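Long-range contacts in hydrolase, NUDIX family (Clostridium perfringens ATCC 13124, PDB 3F6A), which probably hydrolyses nucleoside diphosphates linked to another group, although its own substrate is not established: residues A[11-16]-A[105-110]; A[20-25]-A[117-122]; A[82-87]-A[99-104]. All coordinates share one frame; numbering follows the deposited sequence.

Interaction 1: residues A[11-16]-A[105-110]; sequences VFIVCK and ATTTSF
Cys15 lies against Phe110 with its sulfur over one face of the ring, SG 4.1 Å from the ring centroid and displaced toward the rim. SG is anti to the backbone N (chi1 -173°), which points it at the 107-110 loop. There it also sits 3.4 Å from the carbonyl O of Thr108, while Cys15 CB touches CE1 of the same ring. Earlier along the strands, Ile13 and Thr107 meet methyl to methyl, CG2 to CG2 at 3.6 Å, and Val11 CG1 rests on the CB of Ala105. These groups, most of them buried, form the close-packed part of the contact. The backbones pair in parallel at Ile13-Ala105 and Val14-Thr106: Ala105 N donates to Phe12 O, Val14 N to Ala105 O at 2.8 Å, and Thr107 N to Val14 O at 3.1 Å. Val14 O also receives the CA-H of Thr106. This is a parallel pairing inside the mixed sheet of the Nudix fold. On the face carrying Ile13 and Ala105, Val11 and Ile13 also touch helix 43-55, which carries the central part of the Nudix signature; on the other, Phe12 packs on helix 138-150. The hydroxyl of Thr107 is held by the backbone O of Asn58. The far end is looser. Past Cys15 the strand is over, and Lys16 N reaches Thr107 O only through a water, 2.9 Å from the N and 3.1 Å from the O. The exposed Lys16 side chain crosses the Phe110 ring at about a right angle. Its CG lies 3.2 Å from ring atom CZ, a short approach best read with caution; the chain bends at chi3 and chi4, and NZ lies in the ring plane at the edge. Phe110 in turn meets Trp124 edge to face.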
loop_
_atom_site.group_PDB
_atom_site.type_symbol
_atom_site.label_atom_id
_atom_site.label_comp_id
_atom_site.label_asym_id
_atom_site.label_seq_id
_atom_site.Cartn_x
_atom_site.Cartn_y
_atom_site.Cartn_z
ATOM N N VAL A 11 5.940 9.926 -5.844
ATOM C CA VAL A 11 5.033 10.987 -5.439
ATOM C C VAL A 11 4.711 11.913 -6.596
ATOM O O VAL A 11 5.609 12.475 -7.216
ATOM C CB VAL A 11 5.634 11.869 -4.327
ATOM C CG1 VAL A 11 4.520 12.598 -3.597
ATOM C CG2 VAL A 11 6.461 11.033 -3.383
ATOM N N PHE A 12 3.425 12.064 -6.874
ATOM C CA PHE A 12 2.957 12.951 -7.914
ATOM C C PHE A 12 2.497 14.188 -7.168
ATOM O O PHE A 12 1.522 14.150 -6.421
ATOM C CB PHE A 12 1.811 12.293 -8.680
ATOM C CG PHE A 12 2.269 11.229 -9.639
ATOM C CD1 PHE A 12 2.591 11.557 -10.951
ATOM C CD2 PHE A 12 2.417 9.910 -9.219
ATOM C CE1 PHE A 12 3.050 10.586 -11.835
ATOM C CE2 PHE A 12 2.878 8.927 -10.102
ATOM C CZ PHE A 12 3.196 9.264 -11.406
ATOM N N ILE A 13 3.220 15.285 -7.367
ATOM C CA ILE A 13 2.927 16.535 -6.679
ATOM C C ILE A 13 2.177 17.520 -7.561
ATOM O O ILE A 13 2.606 17.824 -8.673
ATOM C CB ILE A 13 4.238 17.182 -6.184
ATOM C CG1 ILE A 13 4.987 16.178 -5.306
ATOM C CG2 ILE A 13 3.942 18.459 -5.412
ATOM C CD1 ILE A 13 6.371 16.614 -4.894
ATOM N N VAL A 14 1.057 18.019 -7.051
ATOM C CA VAL A 14 0.231 18.963 -7.785
ATOM C C VAL A 14 0.251 20.368 -7.190
ATOM O O VAL A 14 0.086 20.544 -5.987
ATOM C CB VAL A 14 -1.243 18.471 -7.834
ATOM C CG1 VAL A 14 -2.150 19.569 -8.405
ATOM C CG2 VAL A 14 -1.337 17.200 -8.672
ATOM N N CYS A 15 0.469 21.363 -8.042
ATOM C CA CYS A 15 0.453 22.759 -7.616
ATOM C C CYS A 15 -0.625 23.387 -8.489
ATOM O O CYS A 15 -0.512 23.391 -9.718
ATOM C CB CYS A 15 1.801 23.443 -7.868
ATOM S SG CYS A 15 1.880 25.129 -7.177
ATOM N N LYS A 16 -1.667 23.904 -7.846
ATOM C CA LYS A 16 -2.819 24.489 -8.529
ATOM C C LYS A 16 -3.342 23.574 -9.638
ATOM O O LYS A 16 -4.045 22.607 -9.349
ATOM C CB LYS A 16 -2.512 25.895 -9.076
ATOM C CG LYS A 16 -1.270 26.025 -9.922
ATOM C CD LYS A 16 -1.300 27.312 -10.731
ATOM C CE LYS A 16 -2.246 27.199 -11.923
ATOM N NZ LYS A 16 -1.756 26.217 -12.937
ATOM N N ALA A 105 0.153 14.155 -3.894
ATOM C CA ALA A 105 0.278 15.231 -2.918
ATOM C C ALA A 105 0.149 16.603 -3.563
ATOM O O ALA A 105 0.072 16.728 -4.779
ATOM C CB ALA A 105 1.620 15.129 -2.212
ATOM N N THR A 106 0.136 17.631 -2.723
ATOM C CA THR A 106 0.035 19.005 -3.185
ATOM C C THR A 106 1.210 19.807 -2.631
ATOM O O THR A 106 1.842 19.398 -1.658
ATOM C CB THR A 106 -1.269 19.658 -2.690
ATOM O OG1 THR A 106 -1.296 19.625 -1.257
ATOM C CG2 THR A 106 -2.486 18.915 -3.235
ATOM N N THR A 107 1.498 20.942 -3.264
ATOM C CA THR A 107 2.560 21.843 -2.821
ATOM C C THR A 107 2.105 23.265 -3.176
ATOM O O THR A 107 1.235 23.447 -4.026
ATOM C CB THR A 107 3.919 21.512 -3.485
ATOM O OG1 THR A 107 4.979 22.114 -2.727
ATOM C CG2 THR A 107 3.967 22.010 -4.910
ATOM N N THR A 108 2.694 24.268 -2.530
ATOM C CA THR A 108 2.293 25.655 -2.748
ATOM C C THR A 108 2.843 26.448 -3.939
ATOM O O THR A 108 2.129 27.281 -4.497
ATOM C CB THR A 108 2.548 26.479 -1.479
ATOM O OG1 THR A 108 3.937 26.418 -1.148
ATOM C CG2 THR A 108 1.733 25.930 -0.321
ATOM N N SER A 109 4.086 26.208 -4.340
ATOM C CA SER A 109 4.650 26.959 -5.463
ATOM C C SER A 109 5.334 26.098 -6.516
ATOM O O SER A 109 5.765 24.982 -6.240
ATOM C CB SER A 109 5.646 28.000 -4.953
ATOM O OG SER A 109 6.737 27.370 -4.310
ATOM N N PHE A 110 5.437 26.641 -7.724
ATOM C CA PHE A 110 6.066 25.944 -8.839
ATOM C C PHE A 110 7.576 25.983 -8.718
ATOM O O PHE A 110 8.273 25.214 -9.373
ATOM C CB PHE A 110 5.684 26.595 -10.170
ATOM C CG PHE A 110 4.252 26.401 -10.559
ATOM C CD1 PHE A 110 3.716 25.125 -10.670
ATOM C CD2 PHE A 110 3.449 27.497 -10.869
ATOM C CE1 PHE A 110 2.401 24.940 -11.089
ATOM C CE2 PHE A 110 2.134 27.321 -11.290
ATOM C CZ PHE A 110 1.611 26.037 -11.400
HETATM O O HOH W 1 -1.453 24.583 -4.994
#

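Interaction 2: residues A[20-25]-A[117-122]; sequences LLHLHK and GESKIL
The carbonyl oxygen of Ile121 is approached by two groups of the facing strand: Leu23 N donates a hydrogen bond of 3.0 Å, nearly along the C=O axis, and His22 CA, 3.2 Å from the same oxygen, makes a CA-H...O contact. In exchange, Leu21 O receives the CA-H of Leu122. Ser119 adds a side-chain link. Its OG, anti to the backbone N (chi1 169°), is turned onto Leu23 O, where the modelled separation of 2.5 Å is very short; the same OG weakly accepts Ile121 N. Its CB lies 3.5 Å from CD2 of the His22 ring, whose ND1 is engaged by the backbone O of Leu31. Leu122 CG packs on His22 CB, and Leu20 swings its CD1 to within 3.7 Å of Leu122 CB. Leu23 and Ile121 lie side by side and point the same way, their CD1 methyls 3.5 Å apart. Farther out, Lys25 passes its CE 3.7 Å from Ser119 CA, and its NZ only nears the carbonyls of Gly117 and Glu118. His22 and Leu122 also touch helix 43-55, and their pairing is a single antiparallel, non-hydrogen-bonded bridge where strand 122-125 begins alongside strand 18-23 in the mixed Nudix sheet.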
loop_
_atom_site.group_PDB
_atom_site.type_symbol
_atom_site.label_atom_id
_atom_site.label_comp_id
_atom_site.label_asym_id
_atom_site.label_seq_id
_atom_site.Cartn_x
_atom_site.Cartn_y
_atom_site.Cartn_z
ATOM N N LEU A 20 4.078 17.827 -11.160
ATOM C CA LEU A 20 5.529 17.815 -11.343
ATOM C C LEU A 20 6.188 16.479 -11.665
ATOM O O LEU A 20 5.873 15.457 -11.068
ATOM C CB LEU A 20 6.196 18.387 -10.087
ATOM C CG LEU A 20 7.719 18.280 -9.981
ATOM C CD1 LEU A 20 8.367 19.198 -11.017
ATOM C CD2 LEU A 20 8.158 18.663 -8.573
ATOM N N LEU A 21 7.125 16.509 -12.611
ATOM C CA LEU A 21 7.887 15.321 -13.004
ATOM C C LEU A 21 9.329 15.773 -13.206
ATOM O O LEU A 21 9.581 16.957 -13.400
ATOM C CB LEU A 21 7.362 14.740 -14.324
ATOM C CG LEU A 21 5.915 14.250 -14.414
ATOM C CD1 LEU A 21 5.591 13.899 -15.859
ATOM C CD2 LEU A 21 5.711 13.037 -13.515
ATOM N N HIS A 22 10.278 14.847 -13.154
ATOM C CA HIS A 22 11.664 15.218 -13.396
ATOM C C HIS A 22 12.342 14.165 -14.260
ATOM O O HIS A 22 11.950 13.000 -14.246
ATOM C CB HIS A 22 12.413 15.465 -12.068
ATOM C CG HIS A 22 12.797 14.227 -11.312
ATOM N ND1 HIS A 22 12.167 13.012 -11.477
ATOM C CD2 HIS A 22 13.722 14.038 -10.339
ATOM C CE1 HIS A 22 12.685 12.130 -10.639
ATOM N NE2 HIS A 22 13.629 12.728 -9.939
ATOM N N LEU A 23 13.333 14.585 -15.044
ATOM C CA LEU A 23 14.056 13.674 -15.931
ATOM C C LEU A 23 15.005 12.806 -15.107
ATOM O O LEU A 23 15.982 13.293 -14.544
ATOM C CB LEU A 23 14.850 14.469 -16.981
ATOM C CG LEU A 23 15.111 13.779 -18.329
ATOM C CD1 LEU A 23 16.002 14.667 -19.183
ATOM C CD2 LEU A 23 15.760 12.431 -18.120
ATOM N N HIS A 24 14.726 11.511 -15.055
ATOM C CA HIS A 24 15.547 10.604 -14.269
ATOM C C HIS A 24 17.051 10.683 -14.529
ATOM O O HIS A 24 17.844 10.542 -13.602
ATOM C CB HIS A 24 15.085 9.159 -14.462
ATOM C CG HIS A 24 15.569 8.237 -13.388
ATOM N ND1 HIS A 24 15.004 8.198 -12.132
ATOM C CD2 HIS A 24 16.611 7.372 -13.358
ATOM C CE1 HIS A 24 15.677 7.352 -11.373
ATOM N NE2 HIS A 24 16.658 6.838 -12.094
ATOM N N LYS A 25 17.437 10.915 -15.780
ATOM C CA LYS A 25 18.850 10.986 -16.167
ATOM C C LYS A 25 19.434 9.571 -16.152
ATOM O O LYS A 25 19.096 8.761 -15.290
ATOM C CB LYS A 25 19.647 11.910 -15.231
ATOM C CG LYS A 25 20.400 11.213 -14.107
ATOM C CD LYS A 25 21.391 12.154 -13.440
ATOM C CE LYS A 25 20.704 13.351 -12.813
ATOM N NZ LYS A 25 21.698 14.264 -12.186
ATOM N N GLY A 117 23.369 16.656 -6.776
ATOM C CA GLY A 117 23.357 15.375 -7.460
ATOM C C GLY A 117 22.018 14.825 -7.907
ATOM O O GLY A 117 21.958 13.741 -8.483
ATOM N N GLU A 118 20.941 15.552 -7.642
ATOM C CA GLU A 118 19.612 15.097 -8.045
ATOM C C GLU A 118 19.350 15.615 -9.453
ATOM O O GLU A 118 20.053 16.515 -9.922
ATOM C CB GLU A 118 18.543 15.661 -7.110
ATOM C CG GLU A 118 18.712 15.316 -5.641
ATOM C CD GLU A 118 18.310 13.890 -5.311
ATOM O OE1 GLU A 118 18.218 13.579 -4.112
ATOM O OE2 GLU A 118 18.079 13.089 -6.242
ATOM N N SER A 119 18.346 15.055 -10.125
ATOM C CA SER A 119 17.997 15.515 -11.469
ATOM C C SER A 119 17.698 17.008 -11.403
ATOM O O SER A 119 16.992 17.464 -10.496
ATOM C CB SER A 119 16.765 14.778 -11.989
ATOM O OG SER A 119 16.284 15.404 -13.163
ATOM N N LYS A 120 18.232 17.773 -12.353
ATOM C CA LYS A 120 18.010 19.218 -12.363
ATOM C C LYS A 120 16.992 19.682 -13.407
ATOM O O LYS A 120 16.815 20.881 -13.615
ATOM C CB LYS A 120 19.339 19.954 -12.567
ATOM C CG LYS A 120 20.346 19.717 -11.437
ATOM C CD LYS A 120 19.763 20.102 -10.082
ATOM C CE LYS A 120 20.757 19.811 -8.958
ATOM N NZ LYS A 120 22.004 20.593 -9.142
ATOM N N ILE A 121 16.328 18.733 -14.057
ATOM C CA ILE A 121 15.314 19.056 -15.051
ATOM C C ILE A 121 13.950 18.671 -14.488
ATOM O O ILE A 121 13.586 17.497 -14.476
ATOM C CB ILE A 121 15.539 18.282 -16.358
ATOM C CG1 ILE A 121 16.953 18.541 -16.879
ATOM C CG2 ILE A 121 14.512 18.713 -17.395
ATOM C CD1 ILE A 121 17.319 17.730 -18.107
ATOM N N LEU A 122 13.213 19.666 -14.011
ATOM C CA LEU A 122 11.890 19.462 -13.441
ATOM C C LEU A 122 10.884 20.287 -14.230
ATOM O O LEU A 122 11.111 21.466 -14.490
ATOM C CB LEU A 122 11.867 19.891 -11.968
ATOM C CG LEU A 122 12.586 19.018 -10.928
ATOM C CD1 LEU A 122 14.074 18.989 -11.194
ATOM C CD2 LEU A 122 12.312 19.571 -9.545
#

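Interaction 3: residues A[82-87]-A[99-104]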
loop_
_atom_site.group_PDB
_atom_site.type_symbol
_atom_site.label_atom_id
_atom_site.label_comp_id
_atom_site.label_asym_id
_atom_site.label_seq_id
_atom_site.Cartn_x
_atom_site.Cartn_y
_atom_site.Cartn_z
ATOM N N ILE A 82 -0.607 6.627 6.365
ATOM C CA ILE A 82 -1.200 7.039 5.102
ATOM C C ILE A 82 -0.957 5.896 4.121
ATOM O O ILE A 82 0.168 5.422 3.962
ATOM C CB ILE A 82 -0.574 8.365 4.574
ATOM C CG1 ILE A 82 -0.763 8.479 3.063
ATOM C CG2 ILE A 82 0.873 8.437 4.922
ATOM C CD1 ILE A 82 -2.194 8.636 2.640
ATOM N N ASN A 83 -2.028 5.451 3.480
ATOM C CA ASN A 83 -1.976 4.340 2.539
ATOM C C ASN A 83 -1.639 4.838 1.128
ATOM O O ASN A 83 -2.039 5.930 0.739
ATOM C CB ASN A 83 -3.345 3.643 2.536
ATOM C CG ASN A 83 -3.266 2.185 2.138
ATOM O OD1 ASN A 83 -4.064 1.707 1.329
ATOM N ND2 ASN A 83 -2.318 1.463 2.719
ATOM N N PRO A 84 -0.884 4.045 0.346
ATOM C CA PRO A 84 -0.549 4.483 -1.014
ATOM C C PRO A 84 -1.804 4.481 -1.877
ATOM O O PRO A 84 -2.775 3.807 -1.547
ATOM C CB PRO A 84 0.465 3.436 -1.479
ATOM C CG PRO A 84 0.068 2.204 -0.711
ATOM C CD PRO A 84 -0.229 2.764 0.668
ATOM N N ILE A 85 -1.780 5.241 -2.968
ATOM C CA ILE A 85 -2.916 5.311 -3.888
ATOM C C ILE A 85 -2.874 4.067 -4.771
ATOM O O ILE A 85 -3.901 3.467 -5.084
ATOM C CB ILE A 85 -2.831 6.549 -4.822
ATOM C CG1 ILE A 85 -2.701 7.834 -4.005
ATOM C CG2 ILE A 85 -4.084 6.611 -5.697
ATOM C CD1 ILE A 85 -3.898 8.146 -3.132
ATOM N N HIS A 86 -1.666 3.697 -5.174
ATOM C CA HIS A 86 -1.458 2.526 -6.016
ATOM C C HIS A 86 -0.166 1.835 -5.619
ATOM O O HIS A 86 0.711 2.440 -4.993
ATOM C CB HIS A 86 -1.346 2.927 -7.487
ATOM C CG HIS A 86 -2.597 3.509 -8.064
ATOM N ND1 HIS A 86 -3.794 2.823 -8.093
ATOM C CD2 HIS A 86 -2.828 4.695 -8.673
ATOM C CE1 HIS A 86 -4.707 3.563 -8.696
ATOM N NE2 HIS A 86 -4.146 4.703 -9.060
ATOM N N THR A 87 -0.059 0.566 -5.999
ATOM C CA THR A 87 1.126 -0.231 -5.733
ATOM C C THR A 87 1.542 -0.850 -7.064
ATOM O O THR A 87 0.778 -1.594 -7.693
ATOM C CB THR A 87 0.837 -1.338 -4.699
ATOM O OG1 THR A 87 0.481 -0.736 -3.445
ATOM C CG2 THR A 87 2.057 -2.211 -4.498
ATOM N N ILE A 99 8.970 -2.987 -5.502
ATOM C CA ILE A 99 7.602 -2.552 -5.316
ATOM C C ILE A 99 7.660 -1.042 -5.172
ATOM O O ILE A 99 8.518 -0.509 -4.466
ATOM C CB ILE A 99 6.999 -3.160 -4.035
ATOM C CG1 ILE A 99 6.739 -4.651 -4.251
ATOM C CG2 ILE A 99 5.717 -2.430 -3.652
ATOM C CD1 ILE A 99 6.257 -5.369 -3.015
ATOM N N ASP A 100 6.759 -0.346 -5.849
ATOM C CA ASP A 100 6.727 1.101 -5.759
ATOM C C ASP A 100 5.380 1.570 -5.236
ATOM O O ASP A 100 4.345 1.366 -5.882
ATOM C CB ASP A 100 7.000 1.731 -7.123
ATOM C CG ASP A 100 6.968 3.245 -7.075
ATOM O OD1 ASP A 100 7.827 3.843 -6.395
ATOM O OD2 ASP A 100 6.075 3.838 -7.712
ATOM N N PHE A 101 5.401 2.181 -4.052
ATOM C CA PHE A 101 4.194 2.708 -3.428
ATOM C C PHE A 101 3.976 4.118 -3.941
ATOM O O PHE A 101 4.782 5.008 -3.681
ATOM C CB PHE A 101 4.334 2.721 -1.900
ATOM C CG PHE A 101 4.317 1.349 -1.282
ATOM C CD1 PHE A 101 3.327 0.432 -1.625
ATOM C CD2 PHE A 101 5.280 0.974 -0.351
ATOM C CE1 PHE A 101 3.296 -0.837 -1.049
ATOM C CE2 PHE A 101 5.256 -0.289 0.228
ATOM C CZ PHE A 101 4.263 -1.195 -0.121
ATOM N N VAL A 102 2.877 4.314 -4.664
ATOM C CA VAL A 102 2.560 5.607 -5.257
ATOM C C VAL A 102 1.637 6.484 -4.429
ATOM O O VAL A 102 0.564 6.055 -4.021
ATOM C CB VAL A 102 1.926 5.420 -6.641
ATOM C CG1 VAL A 102 1.693 6.774 -7.296
ATOM C CG2 VAL A 102 2.824 4.560 -7.495
ATOM N N TYR A 103 2.061 7.727 -4.213
ATOM C CA TYR A 103 1.296 8.695 -3.440
ATOM C C TYR A 103 1.050 9.951 -4.259
ATOM O O TYR A 103 1.833 10.285 -5.151
ATOM C CB TYR A 103 2.070 9.092 -2.178
ATOM C CG TYR A 103 2.271 7.981 -1.182
ATOM C CD1 TYR A 103 1.458 7.874 -0.056
ATOM C CD2 TYR A 103 3.281 7.030 -1.362
ATOM C CE1 TYR A 103 1.642 6.850 0.872
ATOM C CE2 TYR A 103 3.474 6.002 -0.438
ATOM C CZ TYR A 103 2.648 5.922 0.673
ATOM O OH TYR A 103 2.827 4.914 1.587
ATOM N N TYR A 104 -0.043 10.646 -3.957
ATOM C CA TYR A 104 -0.365 11.897 -4.632
ATOM C C TYR A 104 -0.295 12.957 -3.540
ATOM O O TYR A 104 -0.639 12.688 -2.389
ATOM C CB TYR A 104 -1.773 11.862 -5.249
ATOM C CG TYR A 104 -1.971 10.823 -6.346
ATOM C CD1 TYR A 104 -0.884 10.266 -7.021
ATOM C CD2 TYR A 104 -3.250 10.419 -6.718
ATOM C CE1 TYR A 104 -1.070 9.329 -8.047
ATOM C CE2 TYR A 104 -3.450 9.487 -7.739
ATOM C CZ TYR A 104 -2.355 8.946 -8.398
ATOM O OH TYR A 104 -2.561 8.026 -9.404
#
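Two successive residues, Ile85 and His86, face the one residue Val102, so a classic beta bulge interrupts the pairing. Both of their amides turn to Val102 O: Ile85 N donates a bond of 2.7 Å, while that from His86 N is weak at 3.4 Å. Val102 N answers with a bond to His86 O at 2.9 Å. Ile85 crosses the Tyr104 ring at about a right angle, CG1 over one face and 4.0 Å from the centroid, while CG2 touches ring atom CE2. Tyr104 OH lies in the plane of the His86 ring at that ring's edge, 3.4 Å from His86 CD2; His86 NE2 and Tyr104 OH both hydrogen-bond to Glu146 OE1, which ties them to helix 138-150. On the opposite face of the sheet, Pro84 lays its CA over the Tyr103 ring in a CH-pi contact, 4.0 Å from the centroid, and Ile82 CG1 closes on the rim at Tyr103 CE1. Thr87 OG1 sits in the plane of the Phe101 ring at its edge, 3.6 Å from CD1. Thr87 CG2 packs on Ile99 CG2. Phe101 also meets Phe101 of the second subunit, and Thr87 makes backbone hydrogen bonds to that subunit, so this bulged antiparallel hairpin of the Nudix sheet, strands 86-90 and 98-106, takes part in the dimer interface.

How the interactions relate
All three contacts belong to one mixed sheet. Interaction 1 touches both of the others: Ile13 O lies 2.9 Å from Leu20 N of interaction 2, and Phe12 N 2.9 Å from Tyr103 O of interaction 3, both probably hydrogen bonds. The Phe12 ring bridges the three, packing on Leu21, Val102 and Tyr104. Interactions 1 and 3 share strand 98-106, with centres about 16 Å apart, whereas interactions 2 and 3 do not touch, their nearest atoms about 9 Å apart. Side chains from each contact touch helix 43-55, which in Nudix enzymes usually supplies catalytic metal ligands.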